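Local coordinates for protein putative glycoside hydrolase (Parabacteroides distasonis ATCC 8503, PDB 3GYC) that probably hydrolyses glycosidic bonds, as a cellulase-like member of the TIM-barrel glycoside hydrolases, although its natural substrate is not established, at residues S114-D119 against D135-I140; C159-W162 against S166-P169. All coordinates share one frame; numbering follows the deposited sequence.

Contact 1: S114-D119 against D135-I140; sequences SWYRLD and DCWLTI. With EDO (1,2-ethanediol), chain F.
The phenol of Y116 and the indole of W137 meet through their polar atoms, and one hydrogen bond carries most of this small contact. W137 NE1 donates to Y116 OH over 2.9 Å, at an N-H...O angle of 158°. The hydroxyl lies in the indole plane, only 11° out of it, so the N-H is used at the ring edge, and the nitrogen in turn sits at the edge of the phenol ring. Y116 OH is also bonded to the backbone oxygen of L158, which gives the buried hydroxyl two partners and ties down the far end of the ring.

Apolar contact across the two segments is slight. S114 CB comes within 4.1 Å of W137 CZ2, and the same CB lies over one face of the Y116 ring, near its rim. Here the architecture is that of a TIM barrel: 114-119 leaves the C-terminal end of strand 109-113. Segment 135-140 belongs to helix 130-146, which returns the chain to the next parallel strand.

Bonds inside the loop fix its course. With OG turned away from its own backbone N (chi1 -164°), S114 accepts from Y116 N at 3.0 Å, forming an ST turn; D57 is a further partner of this hydroxyl.

A bound ethanediol, probably from the crystallisation liquor, occupies the other side of the loop. Its O2 accepts a hydrogen bond from L118 N at 2.7 Å and another from R117 NH1, at the edge of the guanidinium. Its O1 donates to W115 O over 2.7 Å.

Contact 2: C159-W162 against S166-P169; sequences CNEW and SWAP
N160 and W167 run side by side and point the same way, with the amide set steeply, at 75°, to the indole plane. N160 ND2 stands over one face of the ring, 3.3 Å above it and offset toward the rim. Within the indole, W167 NE1 comes closest to N160 ND2, also at 3.3 Å, but both are donors and form no bond with each other. The opposite face is covered over its centre by CB of the preceding residue, S166, so the indole lies between the amide of N160 and its own neighbour. Extending CG away from the backbone N (chi1 174°) carries the N160 amide out above the ring, while N160 O approaches W167 CD1 to 3.3 Å.

E161 follows the same course, its carboxylate turned 55° from the indole. OE1 comes to 3.5 Å from W167 NE1 and takes a weak bond from N160 ND2.

At the other end the contact is apolar. A168 CB rests 3.6 Å from W162 CZ3, and C159 SG, 4.0 Å from A168 CB, lies in the plane of the W162 ring at its edge.

The consecutive N160 and E161 follow strand 153-157, the fourth of the barrel, where clan A glycoside hydrolases carry an Asn-Glu pair whose glutamate is the acid/base; the position is consistent with that role, though it is not established here. Chemically, R55 bonded to N160 OD1, with the indole face beneath ND2, and H234 bonded to E161 OE2 would limit rotation of both groups; an ethanediol about 3 Å from the W167 side chain suggests that the ring borders a pocket.

How the contacts relate
From the N terminus, the chain leaves strand 109-113 into the loop 114-119 and enters helix 130-146, where contact 1 closes the first loop. Strand 153-157 then brings it back to the same end of the barrel, and contact 2 closes a much shorter loop just before helix 169-172. The two contacts thus follow one another in series, neither enclosing nor crossing the other, with centres about 11 Å apart. They nevertheless touch: S114 O and N160 N, 3.0 Å apart, probably share a hydrogen bond, and W115 packs edge-to-face on W167. Together they join the loops after two neighbouring parallel strands to the outer helix between them.

Contact 1: S114-D119 against D135-I140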
ATOM      1  N   SER A 114      -6.725  -4.617   0.978  1.00  9.75           N
ATOM      2  CA  SER A 114      -7.304  -5.357  -0.161  1.00  9.75           C
ATOM      3  C   SER A 114      -7.574  -4.451  -1.335  1.00  8.51           C
ATOM      4  O   SER A 114      -7.913  -3.272  -1.165  1.00 10.83           O
ATOM      5  CB  SER A 114      -8.603  -6.091   0.192  1.00 11.84           C
ATOM      6  OG  SER A 114      -8.869  -7.057  -0.834  1.00 12.52           O
ATOM      7  N   TRP A 115      -7.376  -5.020  -2.513  1.00  8.78           N
ATOM      8  CA  TRP A 115      -7.718  -4.440  -3.800  1.00 11.23           C
ATOM      9  C   TRP A 115      -9.015  -5.103  -4.328  1.00 12.12           C
ATOM     10  O   TRP A 115      -9.445  -4.824  -5.442  1.00 14.34           O
ATOM     11  CB  TRP A 115      -6.571  -4.624  -4.793  1.00 12.87           C
ATOM     12  CG  TRP A 115      -5.385  -3.781  -4.536  1.00 13.36           C
ATOM     13  CD1 TRP A 115      -4.964  -2.708  -5.274  1.00 13.41           C
ATOM     14  CD2 TRP A 115      -4.395  -3.956  -3.478  1.00 12.66           C
ATOM     15  NE1 TRP A 115      -3.758  -2.234  -4.742  1.00 14.28           N
ATOM     16  CE2 TRP A 115      -3.420  -2.955  -3.641  1.00 11.98           C
ATOM     17  CE3 TRP A 115      -4.257  -4.859  -2.414  1.00 13.26           C
ATOM     18  CZ2 TRP A 115      -2.320  -2.814  -2.767  1.00 12.81           C
ATOM     19  CZ3 TRP A 115      -3.184  -4.733  -1.572  1.00 14.05           C
ATOM     20  CH2 TRP A 115      -2.233  -3.696  -1.740  1.00 12.81           C
ATOM     21  N   TYR A 116      -9.620  -5.987  -3.520  1.00 12.43           N
ATOM     22  CA  TYR A 116     -10.873  -6.672  -3.856  1.00 11.76           C
ATOM     23  C   TYR A 116     -10.861  -7.232  -5.297  1.00 12.07           C
ATOM     24  O   TYR A 116     -11.674  -6.842  -6.159  1.00 11.01           O
ATOM     25  CB  TYR A 116     -12.031  -5.708  -3.593  1.00 12.56           C
ATOM     26  CG  TYR A 116     -12.098  -5.370  -2.141  1.00 13.00           C
ATOM     27  CD1 TYR A 116     -12.754  -6.231  -1.247  1.00 13.24           C
ATOM     28  CD2 TYR A 116     -11.513  -4.215  -1.636  1.00 13.17           C
ATOM     29  CE1 TYR A 116     -12.802  -5.958   0.110  1.00 14.23           C
ATOM     30  CE2 TYR A 116     -11.541  -3.935  -0.273  1.00 11.72           C
ATOM     31  CZ  TYR A 116     -12.187  -4.812   0.596  1.00 13.13           C
ATOM     32  OH  TYR A 116     -12.245  -4.570   1.952  1.00 14.22           O
ATOM     33  N   ARG A 117      -9.901  -8.118  -5.532  1.00 11.29           N
ATOM     34  CA  ARG A 117      -9.671  -8.725  -6.827  1.00 12.32           C
ATOM     35  C   ARG A 117     -10.958  -9.359  -7.300  1.00 13.52           C
ATOM     36  O   ARG A 117     -11.649 -10.005  -6.523  1.00 12.65           O
ATOM     37  CB  ARG A 117      -8.550  -9.747  -6.753  1.00 11.88           C
ATOM     38  CG  ARG A 117      -7.189  -9.103  -6.479  1.00 10.76           C
ATOM     39  CD  ARG A 117      -6.576  -8.477  -7.755  1.00 11.26           C
ATOM     40  NE  ARG A 117      -6.087  -9.542  -8.639  1.00 10.16           N
ATOM     41  CZ  ARG A 117      -6.646  -9.907  -9.790  1.00 11.64           C
ATOM     42  NH1 ARG A 117      -7.730  -9.293 -10.273  1.00 12.84           N
ATOM     43  NH2 ARG A 117      -6.119 -10.900 -10.471  1.00 13.04           N
ATOM     44  N   LEU A 118     -11.294  -9.111  -8.550  1.00 13.28           N
ATOM     45  CA  LEU A 118     -12.521  -9.668  -9.130  1.00 12.85           C
ATOM     46  C   LEU A 118     -12.351 -11.102  -9.575  1.00 12.56           C
ATOM     47  O   LEU A 118     -11.564 -11.402 -10.491  1.00 13.01           O
ATOM     48  CB  LEU A 118     -13.012  -8.865 -10.321  1.00 13.46           C
ATOM     49  CG  LEU A 118     -13.493  -7.440 -10.078  1.00 15.76           C
ATOM     50  CD1 LEU A 118     -13.789  -6.777 -11.426  1.00 16.37           C
ATOM     51  CD2 LEU A 118     -14.725  -7.409  -9.139  1.00 14.70           C
ATOM     52  N   ASP A 119     -13.102 -11.989  -8.930  1.00 11.47           N
ATOM     53  CA  ASP A 119     -13.169 -13.370  -9.342  1.00 11.58           C
ATOM     54  C   ASP A 119     -14.271 -13.396 -10.410  1.00 11.88           C
ATOM     55  O   ASP A 119     -15.022 -12.432 -10.554  1.00 12.95           O
ATOM     56  CB  ASP A 119     -13.530 -14.301  -8.206  1.00 13.27           C
ATOM     57  CG  ASP A 119     -14.946 -14.031  -7.642  1.00 14.41           C
ATOM     58  OD1 ASP A 119     -15.152 -12.927  -7.079  1.00 16.02           O
ATOM     59  OD2 ASP A 119     -15.840 -14.912  -7.811  1.00 16.60           O
ATOM     60  N   ASP A 135     -18.127  -7.291   8.576  1.00 17.19           N
ATOM     61  CA  ASP A 135     -18.337  -8.702   8.904  1.00 18.75           C
ATOM     62  C   ASP A 135     -17.339  -9.568   8.143  1.00 18.23           C
ATOM     63  O   ASP A 135     -16.822 -10.569   8.644  1.00 17.32           O
ATOM     64  CB  ASP A 135     -19.777  -9.162   8.609  1.00 20.90           C
ATOM     65  CG  ASP A 135     -20.761  -8.803   9.708  1.00 22.80           C
ATOM     66  OD1 ASP A 135     -20.368  -8.258  10.764  1.00 24.45           O
ATOM     67  OD2 ASP A 135     -21.973  -9.096   9.522  1.00 24.89           O
ATOM     68  N   CYS A 136     -17.058  -9.158   6.926  1.00 18.10           N
ATOM     69  CA  CYS A 136     -16.113  -9.860   6.093  1.00 18.07           C
ATOM     70  C   CYS A 136     -14.669  -9.812   6.666  1.00 16.81           C
ATOM     71  O   CYS A 136     -13.977 -10.819   6.734  1.00 16.77           O
ATOM     72  CB  CYS A 136     -16.248  -9.278   4.722  1.00 19.38           C
ATOM     73  SG  CYS A 136     -14.884  -9.568   3.763  1.00 22.11           S
ATOM     74  N   TRP A 137     -14.232  -8.643   7.107  1.00 14.64           N
ATOM     75  CA  TRP A 137     -12.927  -8.540   7.752  1.00 12.78           C
ATOM     76  C   TRP A 137     -12.867  -9.248   9.108  1.00 13.03           C
ATOM     77  O   TRP A 137     -11.831  -9.790   9.460  1.00 12.39           O
ATOM     78  CB  TRP A 137     -12.513  -7.081   7.889  1.00 12.26           C
ATOM     79  CG  TRP A 137     -11.984  -6.546   6.614  1.00 12.01           C
ATOM     80  CD1 TRP A 137     -12.654  -5.863   5.657  1.00 11.52           C
ATOM     81  CD2 TRP A 137     -10.623  -6.639   6.175  1.00 11.99           C
ATOM     82  NE1 TRP A 137     -11.789  -5.509   4.650  1.00 12.73           N
ATOM     83  CE2 TRP A 137     -10.541  -5.993   4.936  1.00 11.70           C
ATOM     84  CE3 TRP A 137      -9.484  -7.238   6.702  1.00 11.95           C
ATOM     85  CZ2 TRP A 137      -9.362  -5.918   4.212  1.00 13.05           C
ATOM     86  CZ3 TRP A 137      -8.312  -7.157   6.001  1.00 12.50           C
ATOM     87  CH2 TRP A 137      -8.249  -6.495   4.771  1.00 13.57           C
ATOM     88  N   LEU A 138     -13.964  -9.221   9.882  1.00 12.66           N
ATOM     89  CA  LEU A 138     -14.016  -9.943  11.135  1.00 12.92           C
ATOM     90  C   LEU A 138     -13.780 -11.445  10.862  1.00 13.91           C
ATOM     91  O   LEU A 138     -13.091 -12.128  11.622  1.00 14.53           O
ATOM     92  CB  LEU A 138     -15.339  -9.684  11.893  1.00 13.54           C
ATOM     93  CG  LEU A 138     -15.445  -8.280  12.516  1.00 13.45           C
ATOM     94  CD1 LEU A 138     -16.834  -7.968  12.994  1.00 12.83           C
ATOM     95  CD2 LEU A 138     -14.406  -8.073  13.634  1.00 13.19           C
ATOM     96  N   THR A 139     -14.312 -11.961   9.760  1.00 14.91           N
ATOM     97  CA  THR A 139     -14.093 -13.361   9.407  1.00 15.53           C
ATOM     98  C   THR A 139     -12.623 -13.657   9.085  1.00 16.49           C
ATOM     99  O   THR A 139     -12.053 -14.600   9.610  1.00 17.55           O
ATOM    100  CB  THR A 139     -15.034 -13.761   8.272  1.00 15.66           C
ATOM    101  OG1 THR A 139     -16.354 -13.630   8.776  1.00 16.18           O
ATOM    102  CG2 THR A 139     -14.815 -15.170   7.821  1.00 15.58           C
ATOM    103  N   ILE A 140     -11.994 -12.806   8.286  1.00 17.77           N
ATOM    104  CA  ILE A 140     -10.597 -13.025   7.880  1.00 18.75           C
ATOM    105  C   ILE A 140      -9.709 -12.945   9.141  1.00 17.70           C
ATOM    106  O   ILE A 140      -8.805 -13.775   9.349  1.00 18.15           O
ATOM    107  CB  ILE A 140     -10.215 -12.046   6.693  1.00 20.32           C
ATOM    108  CG1 ILE A 140      -9.061 -12.556   5.810  1.00 22.99           C
ATOM    109  CG2 ILE A 140      -9.907 -10.666   7.159  1.00 21.54           C
ATOM    110  CD1 ILE A 140      -7.695 -12.539   6.475  1.00 22.72           C
TER
HETATM  111  C1  EDO F   5      -9.825  -5.166  -8.543  1.00 34.13           C
HETATM  112  O1  EDO F   5      -8.589  -5.571  -7.909  1.00 34.53           O
HETATM  113  C2  EDO F   5     -10.053  -5.861  -9.908  1.00 33.91           C
HETATM  114  O2  EDO F   5      -9.781  -7.284  -9.890  1.00 31.36           O

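Contact 2: C159-W162 against S166-P169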
ATOM      1  N   CYS A 159      -9.538  -0.852   2.663  1.00 15.04           N
ATOM      2  CA  CYS A 159      -9.533  -0.742   1.216  1.00 14.97           C
ATOM      3  C   CYS A 159      -8.432   0.136   0.656  1.00 15.70           C
ATOM      4  O   CYS A 159      -8.347   1.318   1.010  1.00 15.73           O
ATOM      5  CB  CYS A 159     -10.867  -0.144   0.742  1.00 16.90           C
ATOM      6  SG  CYS A 159     -11.021  -0.307  -1.033  1.00 17.62           S
ATOM      7  N   ASN A 160      -7.594  -0.442  -0.219  1.00 15.45           N
ATOM      8  CA  ASN A 160      -6.597   0.312  -0.954  1.00 15.08           C
ATOM      9  C   ASN A 160      -7.203   1.493  -1.684  1.00 16.27           C
ATOM     10  O   ASN A 160      -8.157   1.321  -2.441  1.00 15.57           O
ATOM     11  CB  ASN A 160      -5.942  -0.570  -2.005  1.00 16.09           C
ATOM     12  CG  ASN A 160      -4.988   0.200  -2.901  1.00 17.58           C
ATOM     13  OD1 ASN A 160      -3.873   0.569  -2.479  1.00 16.68           O
ATOM     14  ND2 ASN A 160      -5.406   0.437  -4.157  1.00 16.12           N
ATOM     15  N   GLU A 161      -6.629   2.684  -1.487  1.00 16.83           N
ATOM     16  CA  GLU A 161      -7.019   3.892  -2.251  1.00 18.13           C
ATOM     17  C   GLU A 161      -8.503   4.149  -2.292  1.00 17.27           C
ATOM     18  O   GLU A 161      -9.121   4.405  -3.343  1.00 15.68           O
ATOM     19  CB  GLU A 161      -6.400   3.859  -3.644  1.00 19.13           C
ATOM     20  CG  GLU A 161      -4.884   3.888  -3.504  1.00 21.15           C
ATOM     21  CD  GLU A 161      -4.101   3.745  -4.791  1.00 23.32           C
ATOM     22  OE1 GLU A 161      -4.670   3.268  -5.809  1.00 24.92           O
ATOM     23  OE2 GLU A 161      -2.884   4.088  -4.739  1.00 23.86           O
ATOM     24  N   TRP A 162      -9.072   4.096  -1.097  1.00 17.51           N
ATOM     25  CA  TRP A 162     -10.478   4.414  -0.909  1.00 16.25           C
ATOM     26  C   TRP A 162     -10.779   5.849  -1.371  1.00 16.43           C
ATOM     27  O   TRP A 162     -10.018   6.768  -1.076  1.00 16.54           O
ATOM     28  CB  TRP A 162     -10.826   4.269   0.567  1.00 15.54           C
ATOM     29  CG  TRP A 162     -12.295   4.530   0.924  1.00 15.21           C
ATOM     30  CD1 TRP A 162     -12.828   5.679   1.407  1.00 15.13           C
ATOM     31  CD2 TRP A 162     -13.375   3.591   0.838  1.00 14.50           C
ATOM     32  NE1 TRP A 162     -14.180   5.524   1.622  1.00 15.00           N
ATOM     33  CE2 TRP A 162     -14.539   4.250   1.277  1.00 14.00           C
ATOM     34  CE3 TRP A 162     -13.471   2.256   0.422  1.00 12.92           C
ATOM     35  CZ2 TRP A 162     -15.778   3.621   1.323  1.00 13.58           C
ATOM     36  CZ3 TRP A 162     -14.698   1.634   0.454  1.00 13.39           C
ATOM     37  CH2 TRP A 162     -15.846   2.320   0.895  1.00 13.78           C
ATOM     38  N   SER A 166     -12.178   1.203  -8.910  1.00 22.56           N
ATOM     39  CA  SER A 166     -11.426   0.011  -9.306  1.00 22.49           C
ATOM     40  C   SER A 166     -11.341  -0.968  -8.153  1.00 20.09           C
ATOM     41  O   SER A 166     -11.322  -2.177  -8.366  1.00 19.84           O
ATOM     42  CB  SER A 166      -9.974   0.340  -9.679  1.00 23.94           C
ATOM     43  OG  SER A 166      -9.915   1.212 -10.785  1.00 26.08           O
ATOM     44  N   TRP A 167     -11.255  -0.444  -6.935  1.00 17.17           N
ATOM     45  CA  TRP A 167     -11.067  -1.306  -5.763  1.00 16.77           C
ATOM     46  C   TRP A 167     -12.344  -1.455  -4.935  1.00 17.05           C
ATOM     47  O   TRP A 167     -12.570  -2.512  -4.337  1.00 16.73           O
ATOM     48  CB  TRP A 167      -9.914  -0.774  -4.888  1.00 17.25           C
ATOM     49  CG  TRP A 167      -8.817  -0.196  -5.724  1.00 17.42           C
ATOM     50  CD1 TRP A 167      -8.423   1.088  -5.744  1.00 19.01           C
ATOM     51  CD2 TRP A 167      -8.048  -0.873  -6.735  1.00 20.11           C
ATOM     52  NE1 TRP A 167      -7.430   1.269  -6.668  1.00 20.51           N
ATOM     53  CE2 TRP A 167      -7.191   0.082  -7.305  1.00 20.25           C
ATOM     54  CE3 TRP A 167      -7.990  -2.200  -7.198  1.00 19.20           C
ATOM     55  CZ2 TRP A 167      -6.288  -0.237  -8.317  1.00 20.98           C
ATOM     56  CZ3 TRP A 167      -7.094  -2.511  -8.216  1.00 20.03           C
ATOM     57  CH2 TRP A 167      -6.251  -1.533  -8.750  1.00 20.17           C
ATOM     58  N   ALA A 168     -13.182  -0.415  -4.920  1.00 16.99           N
ATOM     59  CA  ALA A 168     -14.423  -0.415  -4.124  1.00 16.17           C
ATOM     60  C   ALA A 168     -15.655  -0.175  -5.017  1.00 16.78           C
ATOM     61  O   ALA A 168     -16.349   0.851  -4.884  1.00 14.89           O
ATOM     62  CB  ALA A 168     -14.338   0.630  -3.021  1.00 13.91           C
ATOM     63  N   PRO A 169     -15.928  -1.113  -5.944  1.00 17.53           N
ATOM     64  CA  PRO A 169     -17.128  -0.984  -6.792  1.00 17.75           C
ATOM     65  C   PRO A 169     -18.431  -1.180  -6.008  1.00 18.30           C
ATOM     66  O   PRO A 169     -19.512  -0.725  -6.442  1.00 19.49           O
ATOM     67  CB  PRO A 169     -16.936  -2.109  -7.815  1.00 18.47           C
ATOM     68  CG  PRO A 169     -16.053  -3.072  -7.183  1.00 18.00           C
ATOM     69  CD  PRO A 169     -15.136  -2.298  -6.310  1.00 17.65           C
TER